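Long-range contacts in cytosolic IMP-GMP specific 5'-nucleotidase (Legionella pneumophila subsp. pneumophila, PDB 4OHF), which probably hydrolyses purine nucleoside 5'-monophosphates such as IMP and GMP, as a magnesium-dependent cytosolic 5'-nucleotidase of the HAD superfamily: residues L72-S76 / F132-Y136; F52-E56 / D148-S152; D75-G79 / S152-I156; F36-Y41 / S127-A131; V6-I12 / D424-Y430. The contacts are given in a common frame with arbitrary orientation. Residues are numbered along the deposited sequence.

Contact 1 (L72-S76 / F132-Y136); sequences LVIDS and FCILY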
# COMPACT_ATOMS: atom_id res chain seq x y z
N LEU B 72 11.16 -16.82 16.38
CA LEU B 72 11.83 -15.53 16.53
C LEU B 72 11.70 -14.64 15.30
O LEU B 72 11.47 -15.12 14.19
CB LEU B 72 13.30 -15.73 16.87
CG LEU B 72 13.56 -16.60 18.10
CD1 LEU B 72 15.05 -16.54 18.46
CD2 LEU B 72 12.69 -16.13 19.27
N VAL B 73 11.86 -13.34 15.52
CA VAL B 73 11.76 -12.35 14.45
C VAL B 73 13.08 -11.60 14.26
O VAL B 73 13.72 -11.18 15.23
CB VAL B 73 10.67 -11.30 14.76
CG1 VAL B 73 10.69 -10.22 13.69
CG2 VAL B 73 9.30 -11.96 14.85
N ILE B 74 13.48 -11.41 13.01
CA ILE B 74 14.72 -10.70 12.74
C ILE B 74 14.51 -9.24 12.33
O ILE B 74 13.79 -8.94 11.38
CB ILE B 74 15.55 -11.41 11.66
CG1 ILE B 74 16.09 -12.72 12.22
CG2 ILE B 74 16.68 -10.51 11.19
CD1 ILE B 74 17.07 -13.45 11.29
N ASP B 75 15.14 -8.35 13.08
CA ASP B 75 15.08 -6.91 12.81
C ASP B 75 16.36 -6.63 12.03
O ASP B 75 17.40 -6.32 12.62
CB ASP B 75 15.07 -6.13 14.14
CG ASP B 75 15.10 -4.63 13.94
OD1 ASP B 75 14.86 -3.90 14.94
OD2 ASP B 75 15.37 -4.16 12.81
N SER B 76 16.28 -6.77 10.71
CA SER B 76 17.43 -6.57 9.83
C SER B 76 18.01 -5.17 9.94
O SER B 76 19.22 -4.98 9.87
CB SER B 76 17.05 -6.88 8.38
OG SER B 76 15.87 -6.19 7.99
N PHE B 132 19.00 -19.71 10.49
CA PHE B 132 19.09 -18.32 10.07
C PHE B 132 19.42 -17.43 11.26
O PHE B 132 20.34 -16.61 11.19
CB PHE B 132 17.77 -17.87 9.44
CG PHE B 132 17.88 -16.60 8.63
CD1 PHE B 132 18.43 -15.44 9.17
CD2 PHE B 132 17.43 -16.56 7.31
CE1 PHE B 132 18.52 -14.26 8.42
CE2 PHE B 132 17.51 -15.39 6.55
CZ PHE B 132 18.06 -14.23 7.11
N CYS B 133 18.67 -17.59 12.35
CA CYS B 133 18.86 -16.78 13.56
C CYS B 133 20.24 -16.94 14.16
O CYS B 133 20.91 -15.96 14.46
CB CYS B 133 17.81 -17.13 14.61
SG CYS B 133 16.18 -16.45 14.27
N ILE B 134 20.68 -18.18 14.34
CA ILE B 134 22.00 -18.42 14.91
C ILE B 134 23.08 -17.78 14.05
O ILE B 134 23.92 -17.01 14.55
CB ILE B 134 22.29 -19.92 15.02
CG1 ILE B 134 21.31 -20.56 16.01
CG2 ILE B 134 23.73 -20.12 15.46
CD1 ILE B 134 21.42 -22.07 16.09
N LEU B 135 23.06 -18.07 12.75
CA LEU B 135 24.04 -17.50 11.85
C LEU B 135 23.99 -15.97 11.87
O LEU B 135 25.01 -15.32 12.10
CB LEU B 135 23.81 -17.99 10.42
CG LEU B 135 24.84 -17.47 9.41
CD1 LEU B 135 26.21 -17.84 9.89
CD2 LEU B 135 24.59 -18.06 8.03
N TYR B 136 22.81 -15.39 11.64
CA TYR B 136 22.68 -13.94 11.63
C TYR B 136 23.21 -13.34 12.92
O TYR B 136 23.89 -12.31 12.91
CB TYR B 136 21.22 -13.53 11.46
CG TYR B 136 21.04 -12.04 11.27
CD1 TYR B 136 21.46 -11.41 10.11
CD2 TYR B 136 20.43 -11.27 12.26
CE1 TYR B 136 21.29 -10.04 9.93
CE2 TYR B 136 20.25 -9.90 12.10
CZ TYR B 136 20.68 -9.29 10.93
OH TYR B 136 20.52 -7.93 10.78
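The buried side chain of I74, on strand 73-75, points toward the helix and is held between three residues of the helical segment F132-Y136. Its chi1 m, chi2 t conformer extends CD1 to the F132 ring, with I74 CD1 3.2 Å from F132 CD1, while the other branch carries CG2 over one face of Y136. This second approach is a CH-pi contact, I74 CG2 standing 4.2 Å from the Y136 ring centroid and 29° off its normal. Both aromatic residues are t about chi1. C133, at chi1 m, instead directs its sulfur to the start of the strand, and C133 SG lies 3.9 Å from L72 CB and 4.3 Å from I74 CG1. V73 and D75 point away, as expected in an extended strand, and D75 OD1 bonds to Y109. The strand and helix axes run at 31° and approach to 9.9 Å, with I74 and C133 the nearest pair (CA to CA 7.4 Å). This is buried helix-on-sheet packing. Strand 73-75 lies between strands 80-84 and 121-122 of an antiparallel sheet, and helix 129-143 meets it with one flank while I134 and L135 pack on helix 33-51 and F132 and Y136 touch helix 153-170.

Contact 2 (F52-E56 / D148-S152); sequences FHYPE and DKMPS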
# COMPACT_ATOMS: atom_id res chain seq x y z
N PHE B 52 30.02 -14.65 -1.68
CA PHE B 52 29.82 -13.31 -1.16
C PHE B 52 31.06 -12.67 -0.59
O PHE B 52 31.05 -11.50 -0.21
CB PHE B 52 28.69 -13.30 -0.13
CG PHE B 52 27.34 -13.10 -0.74
CD1 PHE B 52 26.91 -11.83 -1.09
CD2 PHE B 52 26.53 -14.19 -1.03
CE1 PHE B 52 25.68 -11.64 -1.73
CE2 PHE B 52 25.30 -14.01 -1.67
CZ PHE B 52 24.88 -12.73 -2.02
N HIS B 53 32.14 -13.44 -0.53
CA HIS B 53 33.42 -12.91 -0.05
C HIS B 53 33.32 -12.23 1.32
O HIS B 53 33.56 -11.03 1.45
CB HIS B 53 33.97 -11.93 -1.09
CG HIS B 53 33.91 -12.44 -2.50
ND1 HIS B 53 33.67 -11.63 -3.58
CD2 HIS B 53 34.04 -13.70 -3.00
CE1 HIS B 53 33.65 -12.36 -4.68
NE2 HIS B 53 33.87 -13.62 -4.36
N TYR B 54 32.95 -13.01 2.34
CA TYR B 54 32.84 -12.50 3.71
C TYR B 54 34.13 -12.87 4.45
O TYR B 54 34.90 -13.72 3.99
CB TYR B 54 31.65 -13.15 4.42
CG TYR B 54 30.35 -12.36 4.36
CD1 TYR B 54 29.90 -11.65 5.48
CD2 TYR B 54 29.57 -12.33 3.20
CE1 TYR B 54 28.70 -10.94 5.45
CE2 TYR B 54 28.36 -11.62 3.17
CZ TYR B 54 27.94 -10.93 4.29
OH TYR B 54 26.75 -10.24 4.26
N PRO B 55 34.38 -12.23 5.61
CA PRO B 55 35.59 -12.53 6.39
C PRO B 55 35.88 -14.02 6.51
O PRO B 55 34.97 -14.82 6.74
CB PRO B 55 35.29 -11.88 7.74
CG PRO B 55 34.51 -10.67 7.34
CD PRO B 55 33.56 -11.22 6.29
N GLU B 56 37.14 -14.39 6.36
CA GLU B 56 37.56 -15.79 6.46
C GLU B 56 37.26 -16.31 7.85
O GLU B 56 37.28 -17.52 8.10
CB GLU B 56 39.06 -15.90 6.17
CG GLU B 56 39.44 -15.78 4.70
CD GLU B 56 39.46 -17.13 3.99
OE1 GLU B 56 39.52 -17.15 2.74
OE2 GLU B 56 39.42 -18.17 4.69
N ASP B 148 33.62 -2.57 9.01
CA ASP B 148 33.99 -2.15 7.66
C ASP B 148 34.21 -3.37 6.80
O ASP B 148 33.90 -3.37 5.60
CB ASP B 148 35.27 -1.31 7.68
CG ASP B 148 35.14 -0.05 8.51
OD1 ASP B 148 35.20 -0.16 9.75
OD2 ASP B 148 34.96 1.03 7.91
N LYS B 149 34.74 -4.42 7.41
CA LYS B 149 35.01 -5.66 6.71
C LYS B 149 33.71 -6.37 6.31
O LYS B 149 33.75 -7.32 5.52
CB LYS B 149 35.87 -6.59 7.58
CG LYS B 149 37.25 -6.03 7.92
CD LYS B 149 38.11 -5.81 6.67
CE LYS B 149 39.58 -5.58 7.02
NZ LYS B 149 39.84 -4.35 7.82
N MET B 150 32.58 -5.91 6.85
CA MET B 150 31.29 -6.53 6.54
C MET B 150 30.20 -5.53 6.20
O MET B 150 30.22 -4.39 6.67
CB MET B 150 30.82 -7.38 7.72
CG MET B 150 31.76 -8.50 8.09
SD MET B 150 31.18 -9.39 9.54
CE MET B 150 29.94 -10.45 8.79
N PRO B 151 29.22 -5.95 5.38
CA PRO B 151 28.10 -5.09 4.96
C PRO B 151 27.30 -4.55 6.15
O PRO B 151 27.72 -4.66 7.31
CB PRO B 151 27.26 -6.02 4.09
CG PRO B 151 28.28 -6.93 3.49
CD PRO B 151 29.18 -7.24 4.66
N SER B 152 26.16 -3.94 5.86
CA SER B 152 25.30 -3.41 6.92
C SER B 152 24.39 -4.52 7.43
O SER B 152 24.15 -5.52 6.73
CB SER B 152 24.45 -2.25 6.40
OG SER B 152 23.52 -2.71 5.43
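Two irregular loops meet here mainly through apolar side chains, at the end of the helical layer far from the metal site: F52-E56 follows helix 33-51, and D148-S152 links helix 129-143 to helix 153-170. No hydrogen bond joins them, and 208 Å² is buried in all. Y54 and P55 supply one side, M150 and P151 most of the other. The P55 ring points at the opposing loop and puts its CG 3.6 Å from M150 CG and 3.9 Å from K149 O. M150 leaves the backbone sideways, but its extended chi2 (t) and the turn at chi3 (p) bring the methyl back, so that M150 CE reaches the edge of the Y54 ring, 3.5 Å from Y54 CD1. Beside it Y54 CE1 lies 3.8 Å from P151 CD. The backbones stay well apart, the nearest CA pairs being Y54 with M150 (6.8 Å) and P55 with K149 (6.9 Å). H53, with positive phi, turns the chain out of the preceding helix and into this loop. Helix 153-170 lies alongside, bonding Y54 OH through D159 and packing I156 on Y54, while L142 of helix 129-143 touches both P55 and M150.

Contact 3 (D75-G79 / S152-I156); sequences DSKNG and SYQAI
G79 has no side chain where one would collide: an ideal CB on this residue would sit 2.6 Å from Y153 CD1. Its backbone, at phi/psi 55/43, lies instead against the Y153 ring, with G79 CA 4.1 Å from the ring centroid and 26° off the normal, a CH-pi contact over the face. Y153 is the first residue of helix 153-170 and points at the turn; chi1 is m and chi2 about -44°. S76 O is 3.1 Å from Y153 CB, and K77 O lies near the ring plane, 3.7 Å from Y153 CD2. The CA register pairs S76 with Q154 (4.6 Å) and G79 with Y153 (4.9 Å). S76-G79 forms the connection of a beta hairpin between strands 73-75 and 80-84; K77 (-53/-53) and N78 (-106/17) give it type I turn geometry, although G79 N to S76 O is a weak bond at 3.4 Å. An Asx motif braces it, N78 N donating to D75 OD2 at 3.2 Å. Across the contact S76 OG and Q154 NE2 are 3.1 Å apart, Q154 being t then p; S76 OG is hydrogen-bonded to N120 O. On the helix side S152 is the N-cap, chi1 p, its OG accepting from A155 N at 3.2 Å, and I156 N bonds to S152 O at 2.8 Å. Y153 OH reaches back to D144 and its ring meets H95.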
# COMPACT_ATOMS: atom_id res chain seq x y z
N ASP B 75 15.14 -8.35 13.08
CA ASP B 75 15.08 -6.91 12.81
C ASP B 75 16.36 -6.63 12.03
O ASP B 75 17.40 -6.32 12.62
CB ASP B 75 15.07 -6.13 14.14
CG ASP B 75 15.10 -4.63 13.94
OD1 ASP B 75 14.86 -3.90 14.94
OD2 ASP B 75 15.37 -4.16 12.81
N SER B 76 16.28 -6.77 10.71
CA SER B 76 17.43 -6.57 9.83
C SER B 76 18.01 -5.17 9.94
O SER B 76 19.22 -4.98 9.87
CB SER B 76 17.05 -6.88 8.38
OG SER B 76 15.87 -6.19 7.99
N LYS B 77 17.13 -4.20 10.13
CA LYS B 77 17.55 -2.81 10.24
C LYS B 77 18.63 -2.65 11.31
O LYS B 77 19.70 -2.12 11.03
CB LYS B 77 16.34 -1.95 10.59
CG LYS B 77 16.62 -0.46 10.85
CD LYS B 77 15.43 0.15 11.60
CE LYS B 77 15.63 1.61 11.97
NZ LYS B 77 14.61 2.03 12.99
N ASN B 78 18.37 -3.13 12.52
CA ASN B 78 19.34 -2.97 13.60
C ASN B 78 20.11 -4.23 14.01
O ASN B 78 20.71 -4.26 15.09
CB ASN B 78 18.63 -2.41 14.83
CG ASN B 78 17.70 -1.27 14.47
OD1 ASN B 78 18.10 -0.33 13.79
ND2 ASN B 78 16.46 -1.34 14.93
N GLY B 79 20.11 -5.25 13.16
CA GLY B 79 20.81 -6.48 13.47
C GLY B 79 20.40 -7.09 14.81
O GLY B 79 21.25 -7.54 15.58
N SER B 152 26.16 -3.94 5.86
CA SER B 152 25.30 -3.41 6.92
C SER B 152 24.39 -4.52 7.43
O SER B 152 24.15 -5.52 6.73
CB SER B 152 24.45 -2.25 6.40
OG SER B 152 23.52 -2.71 5.43
N TYR B 153 23.87 -4.34 8.64
CA TYR B 153 22.98 -5.33 9.24
C TYR B 153 21.94 -5.77 8.21
O TYR B 153 21.71 -6.97 8.01
CB TYR B 153 22.28 -4.73 10.45
CG TYR B 153 23.22 -4.34 11.58
CD1 TYR B 153 24.24 -5.19 11.98
CD2 TYR B 153 23.03 -3.16 12.29
CE1 TYR B 153 25.05 -4.89 13.06
CE2 TYR B 153 23.84 -2.84 13.38
CZ TYR B 153 24.85 -3.71 13.76
OH TYR B 153 25.64 -3.42 14.84
N GLN B 154 21.31 -4.79 7.58
CA GLN B 154 20.29 -5.02 6.56
C GLN B 154 20.83 -5.87 5.41
O GLN B 154 20.19 -6.82 4.96
CB GLN B 154 19.82 -3.68 6.02
CG GLN B 154 18.98 -3.77 4.75
CD GLN B 154 17.52 -4.02 5.03
OE1 GLN B 154 16.75 -4.34 4.12
NE2 GLN B 154 17.11 -3.87 6.29
N ALA B 155 22.02 -5.50 4.94
CA ALA B 155 22.67 -6.20 3.83
C ALA B 155 23.00 -7.66 4.18
O ALA B 155 22.79 -8.57 3.37
CB ALA B 155 23.94 -5.46 3.44
N ILE B 156 23.51 -7.87 5.38
CA ILE B 156 23.85 -9.21 5.84
C ILE B 156 22.61 -10.11 5.83
O ILE B 156 22.63 -11.19 5.25
CB ILE B 156 24.45 -9.16 7.26
CG1 ILE B 156 25.64 -8.20 7.26
CG2 ILE B 156 24.87 -10.55 7.71
CD1 ILE B 156 26.34 -8.07 8.60

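Contact 4 (F36-Y41 / S127-A131); sequences FESLVY and SFSIA
The segment S127-A131 leads into helix 129-143, and its first turn lies against one flank of helix 33-51, where F36-Y41 is wholly helical. S127 (phi/psi -75/-8) comes first: its carbonyl oxygen is 2.5 Å from E37 OE2 and 4.2 Å from F36 CE1, near the plane of the F36 ring (chi1 t). F128, the N-cap residue at -121/17, places its CB 3.7 Å from V40 CG1, while its ring leads away toward H168. S129 points away. I130 N is reached through a water, which accepts from it at 3.2 Å and donates to E37 OE2 at 2.6 Å; I130 CB lies 4.2 Å from E37 OE1. A131 closes the series, its N giving a weak hydrogen bond to E37 OE1 (3.3 Å) and its CB lying 4.3 Å from Y41 CB and 4.4 Å from V40 CG1. Y41 and A131 are the nearest CA pair, at 5.4 Å. E37, chi1 and chi2 both m, thus brings its carboxyl group to the start of a helix, weakly to A131 N and through the water to I130 N. The side chain of S127 lies about 6 Å from the bound magnesium and about 5 Å from that of D303, consistent with helix packing on the cap side of a HAD metal site.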
# COMPACT_ATOMS: atom_id res chain seq x y z
N PHE B 36 19.67 -31.81 10.31
CA PHE B 36 19.22 -31.06 9.16
C PHE B 36 19.48 -29.56 9.30
O PHE B 36 19.94 -28.92 8.35
CB PHE B 36 17.73 -31.34 8.91
CG PHE B 36 17.16 -30.61 7.74
CD1 PHE B 36 16.76 -29.28 7.85
CD2 PHE B 36 17.03 -31.25 6.50
CE1 PHE B 36 16.25 -28.59 6.75
CE2 PHE B 36 16.52 -30.56 5.39
CZ PHE B 36 16.13 -29.23 5.52
N GLU B 37 19.20 -29.00 10.48
CA GLU B 37 19.44 -27.57 10.70
C GLU B 37 20.93 -27.31 10.51
O GLU B 37 21.33 -26.39 9.81
CB GLU B 37 19.05 -27.12 12.10
CG GLU B 37 17.58 -26.93 12.36
CD GLU B 37 16.94 -25.85 11.49
OE1 GLU B 37 17.66 -24.97 10.97
OE2 GLU B 37 15.70 -25.88 11.36
N SER B 38 21.74 -28.15 11.15
CA SER B 38 23.18 -28.04 11.07
C SER B 38 23.69 -28.04 9.62
O SER B 38 24.54 -27.23 9.27
CB SER B 38 23.83 -29.19 11.83
OG SER B 38 25.24 -29.15 11.65
N LEU B 39 23.16 -28.94 8.80
CA LEU B 39 23.57 -29.01 7.41
C LEU B 39 23.28 -27.65 6.77
O LEU B 39 24.19 -27.02 6.21
CB LEU B 39 22.79 -30.10 6.67
CG LEU B 39 23.45 -30.82 5.49
CD1 LEU B 39 22.38 -31.24 4.51
CD2 LEU B 39 24.47 -29.94 4.79
N VAL B 40 22.03 -27.21 6.86
CA VAL B 40 21.64 -25.92 6.29
C VAL B 40 22.57 -24.83 6.79
O VAL B 40 23.00 -23.98 6.02
CB VAL B 40 20.19 -25.54 6.64
CG1 VAL B 40 19.89 -24.13 6.15
CG2 VAL B 40 19.23 -26.52 5.99
N TYR B 41 22.87 -24.85 8.08
CA TYR B 41 23.77 -23.86 8.63
C TYR B 41 25.10 -23.91 7.87
O TYR B 41 25.52 -22.89 7.29
CB TYR B 41 23.98 -24.11 10.12
CG TYR B 41 24.98 -23.20 10.80
CD1 TYR B 41 26.33 -23.55 10.88
CD2 TYR B 41 24.58 -22.00 11.40
CE1 TYR B 41 27.24 -22.74 11.55
CE2 TYR B 41 25.48 -21.19 12.06
CZ TYR B 41 26.81 -21.56 12.13
OH TYR B 41 27.73 -20.77 12.79
N SER B 127 11.77 -23.94 7.67
CA SER B 127 12.52 -25.06 8.21
C SER B 127 13.98 -24.68 8.48
O SER B 127 14.74 -25.47 9.05
CB SER B 127 12.47 -26.23 7.23
OG SER B 127 12.86 -25.83 5.92
N PHE B 128 14.38 -23.48 8.06
CA PHE B 128 15.74 -23.00 8.26
C PHE B 128 15.80 -21.72 9.07
O PHE B 128 16.82 -21.04 9.08
CB PHE B 128 16.46 -22.82 6.91
CG PHE B 128 15.62 -22.16 5.86
CD1 PHE B 128 15.39 -20.78 5.88
CD2 PHE B 128 15.01 -22.92 4.85
CE1 PHE B 128 14.56 -20.16 4.91
CE2 PHE B 128 14.18 -22.32 3.87
CZ PHE B 128 13.96 -20.93 3.91
N SER B 129 14.70 -21.40 9.76
CA SER B 129 14.62 -20.20 10.58
C SER B 129 15.61 -20.20 11.74
O SER B 129 16.27 -19.20 12.00
CB SER B 129 13.21 -20.04 11.15
OG SER B 129 12.36 -19.43 10.19
N ILE B 130 15.69 -21.32 12.43
CA ILE B 130 16.58 -21.44 13.56
C ILE B 130 18.03 -21.28 13.13
O ILE B 130 18.80 -20.59 13.79
CB ILE B 130 16.34 -22.77 14.28
CG1 ILE B 130 15.08 -22.64 15.14
CG2 ILE B 130 17.55 -23.17 15.11
CD1 ILE B 130 14.56 -23.93 15.74
N ALA B 131 18.40 -21.90 12.02
CA ALA B 131 19.77 -21.77 11.53
C ALA B 131 19.99 -20.30 11.15
O ALA B 131 21.04 -19.71 11.46
CB ALA B 131 19.99 -22.66 10.32
O HOH W 1 13.99 -23.95 11.81

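Contact 5 (V6-I12 / D424-Y430); sequences VFVNRII and DRFACIY. With PO4 (phosphate ion), chain I.
R10 makes the densest polar contacts: R10 NH1 and NH2 donate to D424 O at 3.0 and 3.3 Å, and its NE and NH2 bind a phosphate ion, probably from the crystallisation liquor, at O3 (3.2 Å) and O2 (3.0 Å). Chi1 is m, chi2 t, chi3 m. N9 ND2 donates to A427 O at 2.8 Å. C428 O accepts from both N9 N (2.7 Å) and R10 N (3.1 Å); with N9 at -99/-32 and R10 at -149/150 this fits a classic beta bulge. Beyond it the strands run antiparallel: F7 and Y430 form the hydrogen-bonded pair (F7 N to Y430 O 2.9 Å, Y430 N to F7 O 3.0 Å), V8 and I429 the non-hydrogen-bonded one. Strand 7-8 thereby edges the mixed sheet of the HAD core, while D424 OD2 bonds to Y87 of the second subunit. On one face F7 CB sits 3.8 Å from the Y430 ring centroid (Y430 chi1 p); on the other I429 CG2 touches V8 CG1 (4.0 Å) and I12 CG2 (3.9 Å).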
# COMPACT_ATOMS: atom_id res chain seq x y z
N VAL B 6 -3.73 -34.46 19.63
CA VAL B 6 -4.02 -33.52 18.57
C VAL B 6 -4.69 -32.32 19.22
O VAL B 6 -5.72 -32.45 19.87
CB VAL B 6 -4.95 -34.13 17.50
CG1 VAL B 6 -5.47 -33.04 16.57
CG2 VAL B 6 -4.18 -35.18 16.70
N PHE B 7 -4.09 -31.15 19.07
CA PHE B 7 -4.62 -29.93 19.66
C PHE B 7 -5.54 -29.25 18.68
O PHE B 7 -5.21 -29.14 17.50
CB PHE B 7 -3.45 -29.06 20.06
CG PHE B 7 -2.43 -29.81 20.86
CD1 PHE B 7 -2.76 -30.32 22.11
CD2 PHE B 7 -1.19 -30.11 20.32
CE1 PHE B 7 -1.86 -31.11 22.82
CE2 PHE B 7 -0.28 -30.90 21.02
CZ PHE B 7 -0.61 -31.41 22.27
N VAL B 8 -6.69 -28.80 19.18
CA VAL B 8 -7.70 -28.18 18.34
C VAL B 8 -7.93 -26.69 18.58
O VAL B 8 -8.21 -26.28 19.70
CB VAL B 8 -9.06 -28.92 18.51
CG1 VAL B 8 -10.03 -28.50 17.44
CG2 VAL B 8 -8.83 -30.43 18.49
N ASN B 9 -7.80 -25.90 17.52
CA ASN B 9 -8.02 -24.46 17.61
C ASN B 9 -9.42 -24.11 17.10
O ASN B 9 -10.04 -23.16 17.57
CB ASN B 9 -6.99 -23.68 16.79
CG ASN B 9 -5.58 -23.79 17.35
OD1 ASN B 9 -5.39 -23.77 18.57
ND2 ASN B 9 -4.59 -23.91 16.47
N ARG B 10 -9.90 -24.89 16.14
CA ARG B 10 -11.21 -24.66 15.54
C ARG B 10 -11.80 -25.99 15.10
O ARG B 10 -11.07 -26.90 14.73
CB ARG B 10 -11.11 -23.79 14.30
CG ARG B 10 -11.01 -22.32 14.54
CD ARG B 10 -10.98 -21.60 13.19
NE ARG B 10 -9.73 -21.85 12.48
CZ ARG B 10 -8.54 -21.47 12.94
NH1 ARG B 10 -8.45 -20.84 14.11
NH2 ARG B 10 -7.44 -21.73 12.23
N ILE B 11 -13.12 -26.06 15.12
CA ILE B 11 -13.83 -27.26 14.71
C ILE B 11 -13.46 -27.70 13.29
O ILE B 11 -13.32 -26.87 12.40
CB ILE B 11 -15.36 -27.03 14.71
CG1 ILE B 11 -15.87 -26.83 16.14
CG2 ILE B 11 -16.09 -28.20 14.04
CD1 ILE B 11 -17.31 -26.36 16.21
N ILE B 12 -13.29 -29.00 13.12
CA ILE B 12 -13.07 -29.60 11.81
C ILE B 12 -13.65 -31.02 11.90
O ILE B 12 -13.23 -31.83 12.72
CB ILE B 12 -11.59 -29.65 11.36
CG1 ILE B 12 -11.56 -30.11 9.89
CG2 ILE B 12 -10.76 -30.61 12.22
CD1 ILE B 12 -10.19 -30.27 9.32
N ASP B 424 -2.24 -20.55 15.79
CA ASP B 424 -3.66 -20.46 16.04
C ASP B 424 -4.45 -19.95 14.83
O ASP B 424 -5.55 -20.42 14.56
CB ASP B 424 -3.93 -19.55 17.24
CG ASP B 424 -5.39 -19.56 17.67
OD1 ASP B 424 -5.94 -20.66 17.85
OD2 ASP B 424 -5.98 -18.47 17.82
N ARG B 425 -3.89 -18.99 14.09
CA ARG B 425 -4.61 -18.42 12.95
C ARG B 425 -4.56 -19.28 11.69
O ARG B 425 -5.49 -19.27 10.88
CB ARG B 425 -4.07 -17.02 12.62
CG ARG B 425 -4.91 -16.25 11.61
CD ARG B 425 -4.12 -15.11 10.99
NE ARG B 425 -4.94 -13.93 10.70
CZ ARG B 425 -6.06 -13.94 9.97
NH1 ARG B 425 -6.51 -15.08 9.45
NH2 ARG B 425 -6.70 -12.80 9.76
N PHE B 426 -3.48 -20.03 11.53
CA PHE B 426 -3.32 -20.86 10.35
C PHE B 426 -3.80 -22.29 10.51
O PHE B 426 -4.30 -22.87 9.56
CB PHE B 426 -1.86 -20.84 9.91
CG PHE B 426 -1.54 -21.80 8.80
CD1 PHE B 426 -1.30 -23.15 9.07
CD2 PHE B 426 -1.48 -21.37 7.48
CE1 PHE B 426 -1.00 -24.04 8.04
CE2 PHE B 426 -1.18 -22.25 6.44
CZ PHE B 426 -0.95 -23.59 6.72
N ALA B 427 -3.63 -22.88 11.69
CA ALA B 427 -4.02 -24.27 11.87
C ALA B 427 -5.29 -24.50 12.64
O ALA B 427 -5.43 -24.00 13.75
CB ALA B 427 -2.88 -25.04 12.55
N CYS B 428 -6.20 -25.28 12.07
CA CYS B 428 -7.44 -25.58 12.77
C CYS B 428 -7.05 -26.60 13.84
O CYS B 428 -7.63 -26.64 14.92
CB CYS B 428 -8.51 -26.12 11.80
SG CYS B 428 -8.05 -27.53 10.78
N ILE B 429 -6.03 -27.40 13.53
CA ILE B 429 -5.50 -28.39 14.48
C ILE B 429 -4.01 -28.54 14.22
O ILE B 429 -3.53 -28.27 13.11
CB ILE B 429 -6.16 -29.80 14.33
CG1 ILE B 429 -5.74 -30.44 13.01
CG2 ILE B 429 -7.65 -29.69 14.40
CD1 ILE B 429 -6.14 -31.86 12.88
N TYR B 430 -3.28 -28.93 15.25
CA TYR B 430 -1.85 -29.13 15.13
C TYR B 430 -1.40 -30.24 16.07
O TYR B 430 -2.05 -30.53 17.06
CB TYR B 430 -1.08 -27.84 15.39
CG TYR B 430 -1.30 -27.21 16.74
CD1 TYR B 430 -2.44 -26.47 17.00
CD2 TYR B 430 -0.34 -27.33 17.76
CE1 TYR B 430 -2.64 -25.85 18.22
CE2 TYR B 430 -0.52 -26.72 18.98
CZ TYR B 430 -1.68 -25.98 19.21
OH TYR B 430 -1.89 -25.38 20.43
P PO4 I . -8.97 -23.58 8.96
O1 PO4 I . -8.76 -24.87 8.25
O2 PO4 I . -7.73 -23.22 9.70
O3 PO4 I . -10.09 -23.72 9.92
O4 PO4 I . -9.29 -22.51 7.99

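Contacts 1 to 4 lie in the part of the chain inserted between core strands 19-22 and 204-208, the position expected of a HAD cap, whereas contact 5 closes the edge of the core sheet. Helix 129-143 serves contacts 1 and 4 (centres about 12 Å apart), with Y41 packing on I134 and L135. Contacts 1 and 3 share D75 and S76, and Y136 OH lies 3.2 Å from Y153 O; contact 3 adjoins contact 2 through S152 and Y54. Contact 4 approaches the magnesium held by D23, D25 and D303. Contact 5, centred about 26 Å from contact 4, borders the GMP pocket of R86, Y87 and Y421 instead, the side chain of R425 lying about 4 Å from the nucleotide.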